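Local coordinates for protein zinc chaperone AztD (Citrobacter koseri, PDB 6CMK) that acts as a periplasmic zinc chaperone, binding zinc ions and handing one directly to the solute-binding protein AztC of the AztABCD transport system, at residues P174-P186 with G195-D209. Sequence-based numbering, arbitrary orientation.
Sequences PYDNYAVVSIPNP and GARVVDLQGKKVGDD
Ala179 and Val199 face each other as a hydrogen-bonded pair, bonded both ways, with Ala179 N to Val199 O at 2.9 Å and Val199 N to Ala179 O at 2.8 Å. Val181 and Arg197 repeat this pairing two residues on, so strands 178-183 and 195-200 run antiparallel, their axes at 144°. The non-hydrogen-bonded pair Val180-Val198 lies between these two rungs, and Ser182-Ala196 follows the second. Beyond the ladder, a water joins Asn177 O to Leu201 N, while the Leu201 side chain lies against the Asn177-Tyr178 backbone.

Ala179, Val181, Val199, Ile183 and Arg197 share one face of the sheet. Here Ile183 CG1 sits 3.6 Å above the centre of the Arg197 guanidinium, the two side chains crossing at about a right angle. Arg197 reaches this place because CG stands between its backbone N and carbonyl carbon (chi1 63°) and the chain bends at chi3. Its NE and NH2 grip Asp209 side-on, at 2.8 Å from NE to OD1, and Lys205 adds a weak bond to the same oxygen. Ile183 CD1 packs 3.6 Å from Asp209 CG, placing an apolar branch against the ion pair.

On the other face, Val180 CG1 meets Ala196 CB at 3.8 Å, and CG2 leans toward Val198 CG2. Ile236 and Leu234 of strand 232-237 continue this packing into the neighbouring sheet. Ser182 OG bonds His168 and the backbone N of Val171. Farther out, Tyr178 presents its ring edge to Val206 CG2, with CE1 3.8 Å away.

The arrangement is a beta hairpin within one antiparallel blade of the beta propeller; the side chain of Ser182 is about 10 Å from the zinc ion bound by His126, His169 and His216.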
ATOM      1  N   PRO B 174      11.632  -9.153 -12.324  1.00 13.91           N
ATOM      2  CA  PRO B 174      11.841  -7.836 -12.931  1.00 15.25           C
ATOM      3  C   PRO B 174      12.197  -6.757 -11.918  1.00 12.62           C
ATOM      4  O   PRO B 174      11.561  -6.645 -10.860  1.00 14.57           O
ATOM      5  CB  PRO B 174      10.494  -7.564 -13.603  1.00 14.27           C
ATOM      6  CG  PRO B 174       9.497  -8.206 -12.681  1.00 14.06           C
ATOM      7  CD  PRO B 174      10.196  -9.423 -12.091  1.00 13.60           C
ATOM      8  N   TYR B 175      13.223  -5.978 -12.236  1.00 14.63           N
ATOM      9  CA  TYR B 175      13.709  -4.864 -11.422  1.00 13.52           C
ATOM     10  C   TYR B 175      13.743  -3.590 -12.264  1.00 14.74           C
ATOM     11  O   TYR B 175      13.407  -3.593 -13.445  1.00 15.06           O
ATOM     12  CB  TYR B 175      15.078  -5.211 -10.816  1.00 15.01           C
ATOM     13  CG  TYR B 175      14.890  -6.204  -9.705  1.00 12.42           C
ATOM     14  CD1 TYR B 175      14.455  -5.785  -8.465  1.00 12.61           C
ATOM     15  CD2 TYR B 175      15.029  -7.565  -9.923  1.00 14.15           C
ATOM     16  CE1 TYR B 175      14.220  -6.665  -7.454  1.00 17.29           C
ATOM     17  CE2 TYR B 175      14.792  -8.460  -8.913  1.00 13.77           C
ATOM     18  CZ  TYR B 175      14.380  -8.004  -7.673  1.00 14.23           C
ATOM     19  OH  TYR B 175      14.111  -8.883  -6.648  1.00 14.83           O
ATOM     20  N   ASP B 176      14.102  -2.474 -11.632  1.00 16.79           N
ATOM     21  CA  ASP B 176      14.217  -1.208 -12.350  1.00 15.93           C
ATOM     22  C   ASP B 176      15.495  -1.234 -13.166  1.00 13.03           C
ATOM     23  O   ASP B 176      16.592  -1.234 -12.601  1.00 16.27           O
ATOM     24  CB  ASP B 176      14.232  -0.034 -11.385  1.00 13.13           C
ATOM     25  CG  ASP B 176      12.970   0.066 -10.575  1.00 15.69           C
ATOM     26  OD1 ASP B 176      11.889  -0.254 -11.117  1.00 16.15           O
ATOM     27  OD2 ASP B 176      13.069   0.476  -9.393  1.00 18.68           O
ATOM     28  N   ASN B 177      15.350  -1.276 -14.486  1.00 14.65           N
ATOM     29  CA  ASN B 177      16.457  -1.239 -15.439  1.00 18.90           C
ATOM     30  C   ASN B 177      17.295  -2.511 -15.422  1.00 17.73           C
ATOM     31  O   ASN B 177      18.354  -2.550 -16.080  1.00 17.17           O
ATOM     32  CB  ASN B 177      17.351  -0.022 -15.179  1.00 19.91           C
ATOM     33  CG  ASN B 177      16.568   1.278 -15.188  1.00 20.61           C
ATOM     34  OD1 ASN B 177      15.834   1.553 -16.128  1.00 32.02           O
ATOM     35  ND2 ASN B 177      16.690   2.058 -14.120  1.00 27.92           N
ATOM     36  N   TYR B 178      16.839  -3.553 -14.720  1.00 17.21           N
ATOM     37  CA  TYR B 178      17.549  -4.819 -14.572  1.00 15.40           C
ATOM     38  C   TYR B 178      16.536  -5.948 -14.426  1.00 18.81           C
ATOM     39  O   TYR B 178      15.347  -5.718 -14.191  1.00 18.47           O
ATOM     40  CB  TYR B 178      18.472  -4.823 -13.346  1.00 16.45           C
ATOM     41  CG  TYR B 178      19.576  -3.797 -13.370  1.00 14.88           C
ATOM     42  CD1 TYR B 178      20.783  -4.065 -14.002  1.00 17.42           C
ATOM     43  CD2 TYR B 178      19.418  -2.561 -12.764  1.00 15.49           C
ATOM     44  CE1 TYR B 178      21.798  -3.127 -14.027  1.00 21.98           C
ATOM     45  CE2 TYR B 178      20.422  -1.623 -12.786  1.00 18.83           C
ATOM     46  CZ  TYR B 178      21.610  -1.914 -13.418  1.00 25.75           C
ATOM     47  OH  TYR B 178      22.615  -0.984 -13.442  1.00 26.32           O
ATOM     48  N   ALA B 179      17.028  -7.179 -14.554  1.00 16.99           N
ATOM     49  CA  ALA B 179      16.282  -8.365 -14.167  1.00 14.56           C
ATOM     50  C   ALA B 179      17.250  -9.338 -13.516  1.00 21.06           C
ATOM     51  O   ALA B 179      18.462  -9.255 -13.706  1.00 19.70           O
ATOM     52  CB  ALA B 179      15.584  -9.040 -15.353  1.00 18.51           C
ATOM     53  N   VAL B 180      16.704 -10.244 -12.713  1.00 16.80           N
ATOM     54  CA  VAL B 180      17.445 -11.399 -12.222  1.00 15.17           C
ATOM     55  C   VAL B 180      16.901 -12.616 -12.946  1.00 18.33           C
ATOM     56  O   VAL B 180      15.688 -12.855 -12.941  1.00 17.17           O
ATOM     57  CB  VAL B 180      17.316 -11.563 -10.699  1.00 17.80           C
ATOM     58  CG1 VAL B 180      17.915 -12.904 -10.254  1.00 16.70           C
ATOM     59  CG2 VAL B 180      18.000 -10.401  -9.992  1.00 19.36           C
ATOM     60  N   VAL B 181      17.791 -13.380 -13.571  1.00 19.59           N
ATOM     61  CA  VAL B 181      17.378 -14.545 -14.340  1.00 23.41           C
ATOM     62  C   VAL B 181      18.177 -15.748 -13.875  1.00 17.12           C
ATOM     63  O   VAL B 181      19.329 -15.636 -13.444  1.00 19.71           O
ATOM     64  CB  VAL B 181      17.559 -14.354 -15.867  1.00 22.32           C
ATOM     65  CG1 VAL B 181      16.740 -13.182 -16.360  1.00 20.44           C
ATOM     66  CG2 VAL B 181      19.022 -14.167 -16.224  1.00 19.17           C
ATOM     67  N   SER B 182      17.555 -16.908 -13.992  1.00 17.91           N
ATOM     68  CA  SER B 182      18.221 -18.153 -13.677  1.00 18.49           C
ATOM     69  C   SER B 182      19.224 -18.499 -14.769  1.00 19.95           C
ATOM     70  O   SER B 182      19.088 -18.091 -15.926  1.00 22.17           O
ATOM     71  CB  SER B 182      17.185 -19.256 -13.530  1.00 20.94           C
ATOM     72  OG  SER B 182      16.381 -19.324 -14.688  1.00 19.60           O
ATOM     73  N   ILE B 183      20.240 -19.254 -14.379  1.00 18.45           N
ATOM     74  CA  ILE B 183      21.362 -19.623 -15.239  1.00 19.36           C
ATOM     75  C   ILE B 183      21.153 -21.068 -15.673  1.00 24.72           C
ATOM     76  O   ILE B 183      21.019 -21.941 -14.809  1.00 23.64           O
ATOM     77  CB  ILE B 183      22.696 -19.466 -14.493  1.00 22.30           C
ATOM     78  CG1 ILE B 183      22.905 -18.004 -14.066  1.00 21.60           C
ATOM     79  CG2 ILE B 183      23.856 -19.979 -15.338  1.00 22.61           C
ATOM     80  CD1 ILE B 183      23.969 -17.847 -13.002  1.00 27.76           C
ATOM     81  N   PRO B 184      21.118 -21.379 -16.969  1.00 20.55           N
ATOM     82  CA  PRO B 184      20.917 -22.778 -17.364  1.00 21.75           C
ATOM     83  C   PRO B 184      22.122 -23.622 -16.985  1.00 25.89           C
ATOM     84  O   PRO B 184      23.261 -23.146 -16.945  1.00 25.38           O
ATOM     85  CB  PRO B 184      20.752 -22.704 -18.886  1.00 26.38           C
ATOM     86  CG  PRO B 184      21.507 -21.457 -19.279  1.00 21.71           C
ATOM     87  CD  PRO B 184      21.294 -20.492 -18.137  1.00 21.62           C
ATOM     88  N   ASN B 185      21.858 -24.892 -16.714  1.00 25.90           N
ATOM     89  CA  ASN B 185      22.929 -25.842 -16.474  1.00 28.98           C
ATOM     90  C   ASN B 185      23.792 -25.926 -17.726  1.00 29.42           C
ATOM     91  O   ASN B 185      23.266 -26.224 -18.807  1.00 27.23           O
ATOM     92  CB  ASN B 185      22.351 -27.208 -16.118  1.00 26.84           C
ATOM     93  CG  ASN B 185      23.424 -28.245 -15.846  1.00 30.20           C
ATOM     94  OD1 ASN B 185      24.334 -28.444 -16.643  1.00 31.98           O
ATOM     95  ND2 ASN B 185      23.316 -28.911 -14.701  1.00 30.27           N
ATOM     96  N   PRO B 186      25.096 -25.646 -17.639  1.00 27.31           N
ATOM     97  CA  PRO B 186      25.902 -25.506 -18.862  1.00 30.98           C
ATOM     98  C   PRO B 186      26.189 -26.815 -19.569  1.00 41.49           C
ATOM     99  O   PRO B 186      26.660 -26.780 -20.713  1.00 40.66           O
ATOM    100  CB  PRO B 186      27.193 -24.854 -18.355  1.00 28.75           C
ATOM    101  CG  PRO B 186      27.266 -25.217 -16.914  1.00 39.78           C
ATOM    102  CD  PRO B 186      25.837 -25.230 -16.435  1.00 33.54           C
ATOM    103  N   GLY B 195      21.901 -21.434 -10.774  1.00 25.31           N
ATOM    104  CA  GLY B 195      22.057 -20.207 -10.022  1.00 23.77           C
ATOM    105  C   GLY B 195      21.257 -19.107 -10.688  1.00 21.48           C
ATOM    106  O   GLY B 195      20.390 -19.378 -11.522  1.00 19.63           O
ATOM    107  N   ALA B 196      21.573 -17.868 -10.322  1.00 21.34           N
ATOM    108  CA  ALA B 196      20.888 -16.705 -10.864  1.00 19.31           C
ATOM    109  C   ALA B 196      21.901 -15.591 -11.056  1.00 19.36           C
ATOM    110  O   ALA B 196      22.951 -15.566 -10.411  1.00 25.35           O
ATOM    111  CB  ALA B 196      19.757 -16.224  -9.950  1.00 18.95           C
ATOM    112  N   ARG B 197      21.565 -14.652 -11.937  1.00 21.99           N
ATOM    113  CA  ARG B 197      22.431 -13.508 -12.160  1.00 18.24           C
ATOM    114  C   ARG B 197      21.609 -12.268 -12.464  1.00 22.04           C
ATOM    115  O   ARG B 197      20.480 -12.345 -12.957  1.00 17.76           O
ATOM    116  CB  ARG B 197      23.419 -13.754 -13.307  1.00 22.36           C
ATOM    117  CG  ARG B 197      22.780 -13.976 -14.672  1.00 22.42           C
ATOM    118  CD  ARG B 197      23.837 -13.934 -15.778  1.00 24.28           C
ATOM    119  NE  ARG B 197      24.829 -14.998 -15.657  1.00 23.83           N
ATOM    120  CZ  ARG B 197      24.900 -16.079 -16.435  1.00 26.54           C
ATOM    121  NH1 ARG B 197      24.036 -16.273 -17.422  1.00 29.42           N
ATOM    122  NH2 ARG B 197      25.855 -16.980 -16.230  1.00 28.80           N
ATOM    123  N   VAL B 198      22.204 -11.122 -12.173  1.00 16.62           N
ATOM    124  CA  VAL B 198      21.657  -9.837 -12.591  1.00 17.97           C
ATOM    125  C   VAL B 198      22.027  -9.604 -14.049  1.00 21.20           C
ATOM    126  O   VAL B 198      23.173  -9.835 -14.452  1.00 20.06           O
ATOM    127  CB  VAL B 198      22.197  -8.708 -11.698  1.00 18.80           C
ATOM    128  CG1 VAL B 198      21.657  -7.357 -12.157  1.00 20.09           C
ATOM    129  CG2 VAL B 198      21.851  -8.961 -10.228  1.00 23.18           C
ATOM    130  N   VAL B 199      21.058  -9.158 -14.849  1.00 17.62           N
ATOM    131  CA  VAL B 199      21.330  -8.675 -16.197  1.00 18.85           C
ATOM    132  C   VAL B 199      20.677  -7.309 -16.359  1.00 21.49           C
ATOM    133  O   VAL B 199      19.682  -7.000 -15.696  1.00 21.67           O
ATOM    134  CB  VAL B 199      20.829  -9.654 -17.291  1.00 21.43           C
ATOM    135  CG1 VAL B 199      21.528 -11.003 -17.165  1.00 19.56           C
ATOM    136  CG2 VAL B 199      19.310  -9.804 -17.245  1.00 17.62           C
ATOM    137  N   ASP B 200      21.254  -6.471 -17.223  1.00 19.55           N
ATOM    138  CA  ASP B 200      20.539  -5.264 -17.609  1.00 21.23           C
ATOM    139  C   ASP B 200      19.504  -5.645 -18.664  1.00 23.58           C
ATOM    140  O   ASP B 200      19.340  -6.823 -19.002  1.00 24.66           O
ATOM    141  CB  ASP B 200      21.506  -4.162 -18.059  1.00 21.52           C
ATOM    142  CG  ASP B 200      22.221  -4.475 -19.347  1.00 28.81           C
ATOM    143  OD1 ASP B 200      21.738  -5.312 -20.132  1.00 26.53           O
ATOM    144  OD2 ASP B 200      23.286  -3.854 -19.579  1.00 25.55           O
ATOM    145  N   LEU B 201      18.746  -4.668 -19.165  1.00 19.85           N
ATOM    146  CA  LEU B 201      17.623  -5.044 -20.013  1.00 17.58           C
ATOM    147  C   LEU B 201      18.038  -5.258 -21.460  1.00 26.21           C
ATOM    148  O   LEU B 201      17.190  -5.607 -22.286  1.00 27.12           O
ATOM    149  CB  LEU B 201      16.496  -4.013 -19.904  1.00 21.36           C
ATOM    150  CG  LEU B 201      15.872  -3.909 -18.507  1.00 29.03           C
ATOM    151  CD1 LEU B 201      14.830  -2.815 -18.479  1.00 29.10           C
ATOM    152  CD2 LEU B 201      15.250  -5.237 -18.061  1.00 24.88           C
ATOM    153  N   GLN B 202      19.318  -5.069 -21.774  1.00 24.93           N
ATOM    154  CA  GLN B 202      19.909  -5.590 -22.997  1.00 28.13           C
ATOM    155  C   GLN B 202      20.475  -6.993 -22.802  1.00 33.17           C
ATOM    156  O   GLN B 202      21.066  -7.552 -23.732  1.00 30.64           O
ATOM    157  CB  GLN B 202      21.011  -4.654 -23.494  1.00 30.88           C
ATOM    158  CG  GLN B 202      20.590  -3.208 -23.638  1.00 46.04           C
ATOM    159  CD  GLN B 202      21.642  -2.371 -24.341  1.00 70.44           C
ATOM    160  OE1 GLN B 202      22.271  -2.822 -25.297  1.00 83.32           O
ATOM    161  NE2 GLN B 202      21.844  -1.149 -23.865  1.00 78.12           N
ATOM    162  N   GLY B 203      20.317  -7.566 -21.612  1.00 25.91           N
ATOM    163  CA  GLY B 203      20.735  -8.927 -21.361  1.00 26.43           C
ATOM    164  C   GLY B 203      22.172  -9.115 -20.922  1.00 25.58           C
ATOM    165  O   GLY B 203      22.595 -10.267 -20.746  1.00 26.86           O
ATOM    166  N   LYS B 204      22.952  -8.046 -20.760  1.00 23.65           N
ATOM    167  CA  LYS B 204      24.332  -7.919 -20.304  1.00 26.34           C
ATOM    168  C   LYS B 204      24.413  -8.331 -18.839  1.00 25.92           C
ATOM    169  O   LYS B 204      23.675  -7.813 -17.997  1.00 25.48           O
ATOM    170  CB  LYS B 204      24.823  -6.484 -20.470  1.00 25.92           C
ATOM    171  CG  LYS B 204      26.083  -6.285 -21.285  1.00 45.79           C
ATOM    172  CD  LYS B 204      26.453  -4.804 -21.347  1.00 50.02           C
ATOM    173  CE  LYS B 204      25.573  -4.011 -22.322  1.00 61.85           C
ATOM    174  NZ  LYS B 204      24.236  -3.581 -21.793  1.00 56.04           N
ATOM    175  N   LYS B 205      25.292  -9.283 -18.546  1.00 25.22           N
ATOM    176  CA  LYS B 205      25.521  -9.706 -17.173  1.00 22.91           C
ATOM    177  C   LYS B 205      26.063  -8.548 -16.343  1.00 19.17           C
ATOM    178  O   LYS B 205      26.881  -7.751 -16.809  1.00 21.24           O
ATOM    179  CB  LYS B 205      26.493 -10.889 -17.168  1.00 26.29           C
ATOM    180  CG  LYS B 205      26.976 -11.360 -15.808  1.00 31.03           C
ATOM    181  CD  LYS B 205      27.852 -12.607 -15.972  1.00 33.70           C
ATOM    182  CE  LYS B 205      28.646 -12.936 -14.712  1.00 31.75           C
ATOM    183  NZ  LYS B 205      29.342 -14.255 -14.794  1.00 49.52           N
ATOM    184  N   VAL B 206      25.587  -8.445 -15.106  1.00 19.83           N
ATOM    185  CA  VAL B 206      26.044  -7.424 -14.170  1.00 28.16           C
ATOM    186  C   VAL B 206      26.620  -8.134 -12.957  1.00 24.55           C
ATOM    187  O   VAL B 206      25.911  -8.889 -12.280  1.00 25.30           O
ATOM    188  CB  VAL B 206      24.905  -6.478 -13.750  1.00 23.58           C
ATOM    189  CG1 VAL B 206      25.399  -5.475 -12.709  1.00 25.75           C
ATOM    190  CG2 VAL B 206      24.326  -5.768 -14.964  1.00 27.80           C
ATOM    191  N   GLY B 207      27.897  -7.886 -12.675  1.00 24.26           N
ATOM    192  CA  GLY B 207      28.494  -8.436 -11.475  1.00 27.37           C
ATOM    193  C   GLY B 207      28.747  -9.930 -11.602  1.00 27.44           C
ATOM    194  O   GLY B 207      29.036 -10.452 -12.682  1.00 30.77           O
ATOM    195  N   ASP B 208      28.626 -10.628 -10.474  1.00 24.56           N
ATOM    196  CA  ASP B 208      28.984 -12.036 -10.388  1.00 30.53           C
ATOM    197  C   ASP B 208      27.745 -12.922 -10.347  1.00 36.26           C
ATOM    198  O   ASP B 208      26.696 -12.543  -9.819  1.00 29.70           O
ATOM    199  CB  ASP B 208      29.832 -12.313  -9.146  1.00 36.11           C
ATOM    200  CG  ASP B 208      31.181 -11.631  -9.202  1.00 51.21           C
ATOM    201  OD1 ASP B 208      31.681 -11.394 -10.321  1.00 51.10           O
ATOM    202  OD2 ASP B 208      31.741 -11.337  -8.126  1.00 60.18           O
ATOM    203  N   ASP B 209      27.891 -14.120 -10.908  1.00 33.00           N
ATOM    204  CA  ASP B 209      26.853 -15.135 -10.793  1.00 28.95           C
ATOM    205  C   ASP B 209      26.655 -15.530  -9.337  1.00 27.51           C
ATOM    206  O   ASP B 209      27.615 -15.717  -8.588  1.00 28.21           O
ATOM    207  CB  ASP B 209      27.227 -16.373 -11.614  1.00 28.18           C
ATOM    208  CG  ASP B 209      27.143 -16.133 -13.104  1.00 32.39           C
ATOM    209  OD1 ASP B 209      26.599 -15.088 -13.510  1.00 31.88           O
ATOM    210  OD2 ASP B 209      27.627 -16.996 -13.872  1.00 28.53           O
TER
HETATM  211  O   HOH W   1      19.086  -1.747 -18.579  1.00 25.79           O